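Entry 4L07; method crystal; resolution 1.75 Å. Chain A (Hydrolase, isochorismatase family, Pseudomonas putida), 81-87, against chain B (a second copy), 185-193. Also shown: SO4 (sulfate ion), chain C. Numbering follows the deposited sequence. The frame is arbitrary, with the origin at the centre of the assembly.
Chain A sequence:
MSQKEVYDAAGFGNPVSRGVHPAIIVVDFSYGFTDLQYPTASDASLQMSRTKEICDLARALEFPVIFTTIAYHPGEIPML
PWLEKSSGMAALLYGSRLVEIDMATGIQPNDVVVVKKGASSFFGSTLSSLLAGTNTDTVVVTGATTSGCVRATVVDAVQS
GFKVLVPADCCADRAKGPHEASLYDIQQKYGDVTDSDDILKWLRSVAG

Chain A (81-87) PWLEKSS
Chain B, residues 185-193: DIQQKYGDV

A short helical turn of chain A, ending at Lys A85, meets the end of a helix in chain B. Ser A86 and Tyr B190 are the first residues to leave helical phi/psi, at -101/74 and -127/-32. The nearest CA atoms across the two stretches are those of Ser A86 and Lys B189, 5.3 Å apart. Gly B191 is extended (-167/-177) and leads into a strand at Asp B192. The contact buries 333 Å², both sides summed.

Lys A85 covers the most surface. Its CA-to-CB bond points toward chain B. Chi1 to chi3 are m (-75°, -63°, -53°) and chi4 is t, so the chain curls before its last bond extends. Lys A85 CG packs 3.6 Å from Tyr B190 C. The ammonium enters a pocket of oxygens left by the turn. Lys A85 NZ donates to Gln B187 O at 2.8 Å and to Gly B191 O at 3.0 Å. Lys A85 NZ also forms a salt bridge with Asp B192 OD1 at 2.9 Å. Two backbone carbonyls and a carboxylate thus share one positive charge. Gln B187 OE1 helps hold the turn, accepting from Val B193 N at 2.7 Å.

Lys B189 contributes mainly its carbonyl. Ser A86, chi1 m, donates from OG to Lys B189 O at 2.9 Å. Trp A82 NE1 lies 2.9 Å from the same Lys B189 O, which sits at the indole edge. The Lys B189 side chain runs m, t, t, t, and its NZ donates to sulfate O3 at 2.9 Å.

Trp A82 has chi1 t and chi2 53°. Its five-membered ring meets Tyr B190 (chi1 m, chi2 -60°) rim to rim, with centroids 5.6 Å apart and planes at 17°. Trp A82 CD1 is 3.9 Å from Tyr B190 CD1, an apolar contact.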

# COMPACT_ATOMS: atom_id res chain seq x y z
N PRO A 81 -8.44 7.83 12.81
CA PRO A 81 -8.16 9.15 13.37
C PRO A 81 -8.44 10.32 12.43
O PRO A 81 -8.58 11.44 12.90
CB PRO A 81 -6.67 9.08 13.74
CG PRO A 81 -6.11 8.00 12.88
CD PRO A 81 -7.22 6.99 12.73
N TRP A 82 -8.54 10.08 11.12
CA TRP A 82 -8.93 11.16 10.21
C TRP A 82 -10.26 11.76 10.61
O TRP A 82 -10.47 12.98 10.49
CB TRP A 82 -8.94 10.71 8.75
CG TRP A 82 -9.23 11.84 7.80
CD1 TRP A 82 -8.58 13.08 7.72
CD2 TRP A 82 -10.24 11.87 6.75
NE1 TRP A 82 -9.13 13.85 6.73
CE2 TRP A 82 -10.13 13.18 6.10
CE3 TRP A 82 -11.21 10.97 6.29
CZ2 TRP A 82 -10.96 13.56 5.05
CZ3 TRP A 82 -12.03 11.36 5.23
CH2 TRP A 82 -11.91 12.63 4.62
N LEU A 83 -11.16 10.92 11.11
CA LEU A 83 -12.50 11.36 11.53
C LEU A 83 -12.52 12.15 12.84
O LEU A 83 -13.53 12.79 13.17
CB LEU A 83 -13.48 10.17 11.59
CG LEU A 83 -13.83 9.42 10.30
CD1 LEU A 83 -14.16 10.37 9.16
CD2 LEU A 83 -12.70 8.50 9.88
N GLU A 84 -11.42 12.10 13.59
CA GLU A 84 -11.24 12.99 14.74
C GLU A 84 -11.02 14.44 14.28
O GLU A 84 -11.65 15.36 14.80
CB GLU A 84 -10.07 12.52 15.62
CG GLU A 84 -9.71 13.46 16.76
CD GLU A 84 -8.54 12.96 17.58
OE1 GLU A 84 -7.51 12.58 16.99
OE2 GLU A 84 -8.64 12.95 18.82
N LYS A 85 -10.15 14.62 13.28
CA LYS A 85 -9.91 15.94 12.68
C LYS A 85 -11.09 16.41 11.83
O LYS A 85 -11.61 17.51 12.01
CB LYS A 85 -8.64 15.95 11.81
CG LYS A 85 -7.31 15.96 12.55
CD LYS A 85 -7.09 17.21 13.40
CE LYS A 85 -7.27 18.51 12.64
NZ LYS A 85 -6.93 19.69 13.49
N SER A 86 -11.45 15.57 10.87
CA SER A 86 -12.51 15.88 9.94
C SER A 86 -13.81 15.15 10.34
O SER A 86 -14.20 14.20 9.71
CB SER A 86 -12.05 15.57 8.52
OG SER A 86 -10.85 16.24 8.19
N SER A 87 -14.45 15.63 11.38
CA SER A 87 -15.56 14.90 12.01
C SER A 87 -16.85 14.93 11.20
O SER A 87 -17.72 14.07 11.39
CB SER A 87 -15.80 15.41 13.44
OG SER A 87 -16.28 16.74 13.43
N ASP B 185 -4.50 23.65 5.45
CA ASP B 185 -5.20 22.41 5.07
C ASP B 185 -5.00 21.35 6.14
O ASP B 185 -5.94 20.63 6.49
CB ASP B 185 -4.70 21.89 3.72
CG ASP B 185 -5.25 22.66 2.53
OD1 ASP B 185 -6.12 23.55 2.69
OD2 ASP B 185 -4.79 22.37 1.41
N ILE B 186 -3.77 21.25 6.64
CA ILE B 186 -3.43 20.29 7.69
C ILE B 186 -4.23 20.59 8.97
O ILE B 186 -4.92 19.70 9.50
CB ILE B 186 -1.91 20.25 7.98
CG1 ILE B 186 -1.17 19.60 6.81
CG2 ILE B 186 -1.61 19.50 9.27
CD1 ILE B 186 0.32 19.94 6.75
N GLN B 187 -4.17 21.83 9.45
CA GLN B 187 -4.92 22.22 10.65
C GLN B 187 -6.42 21.96 10.52
O GLN B 187 -7.08 21.62 11.50
CB GLN B 187 -4.68 23.71 11.00
CG GLN B 187 -5.39 24.18 12.27
CD GLN B 187 -5.06 23.32 13.49
OE1 GLN B 187 -3.91 22.98 13.74
NE2 GLN B 187 -6.09 23.00 14.27
N GLN B 188 -6.94 22.09 9.31
CA GLN B 188 -8.36 21.83 9.08
C GLN B 188 -8.68 20.35 9.01
O GLN B 188 -9.66 19.90 9.63
CB GLN B 188 -8.87 22.56 7.83
CG GLN B 188 -8.90 24.07 7.99
CD GLN B 188 -9.68 24.50 9.22
OE1 GLN B 188 -10.78 24.01 9.46
NE2 GLN B 188 -9.10 25.39 10.01
N LYS B 189 -7.86 19.58 8.31
CA LYS B 189 -8.29 18.26 7.86
C LYS B 189 -7.49 17.06 8.36
O LYS B 189 -8.02 15.95 8.38
CB LYS B 189 -8.35 18.21 6.32
CG LYS B 189 -9.19 19.31 5.68
CD LYS B 189 -9.46 19.02 4.21
CE LYS B 189 -10.23 20.18 3.55
NZ LYS B 189 -10.30 19.99 2.07
N TYR B 190 -6.23 17.27 8.74
CA TYR B 190 -5.31 16.12 8.88
C TYR B 190 -4.58 15.98 10.19
O TYR B 190 -4.27 14.87 10.61
CB TYR B 190 -4.30 16.10 7.72
CG TYR B 190 -4.95 16.19 6.36
CD1 TYR B 190 -5.87 15.22 5.94
CD2 TYR B 190 -4.67 17.25 5.50
CE1 TYR B 190 -6.48 15.30 4.69
CE2 TYR B 190 -5.28 17.35 4.26
CZ TYR B 190 -6.18 16.37 3.86
OH TYR B 190 -6.78 16.47 2.63
N GLY B 191 -4.27 17.10 10.84
CA GLY B 191 -3.53 17.06 12.10
C GLY B 191 -3.54 18.38 12.83
O GLY B 191 -4.18 19.33 12.38
N ASP B 192 -2.84 18.45 13.96
CA ASP B 192 -2.75 19.71 14.70
C ASP B 192 -1.44 20.41 14.41
O ASP B 192 -0.37 19.84 14.61
CB ASP B 192 -2.90 19.48 16.20
CG ASP B 192 -4.36 19.50 16.66
OD1 ASP B 192 -5.26 19.72 15.82
OD2 ASP B 192 -4.60 19.29 17.87
N VAL B 193 -1.55 21.65 13.93
CA VAL B 193 -0.38 22.49 13.70
C VAL B 193 -0.06 23.22 15.00
O VAL B 193 -0.92 23.87 15.61
CB VAL B 193 -0.60 23.50 12.55
CG1 VAL B 193 0.66 24.34 12.33
CG2 VAL B 193 -0.98 22.77 11.26
S SO4 C . -12.49 16.74 1.12
O1 SO4 C . -13.73 17.55 1.26
O2 SO4 C . -11.99 16.79 -0.26
O3 SO4 C . -11.44 17.28 2.01
O4 SO4 C . -12.74 15.32 1.50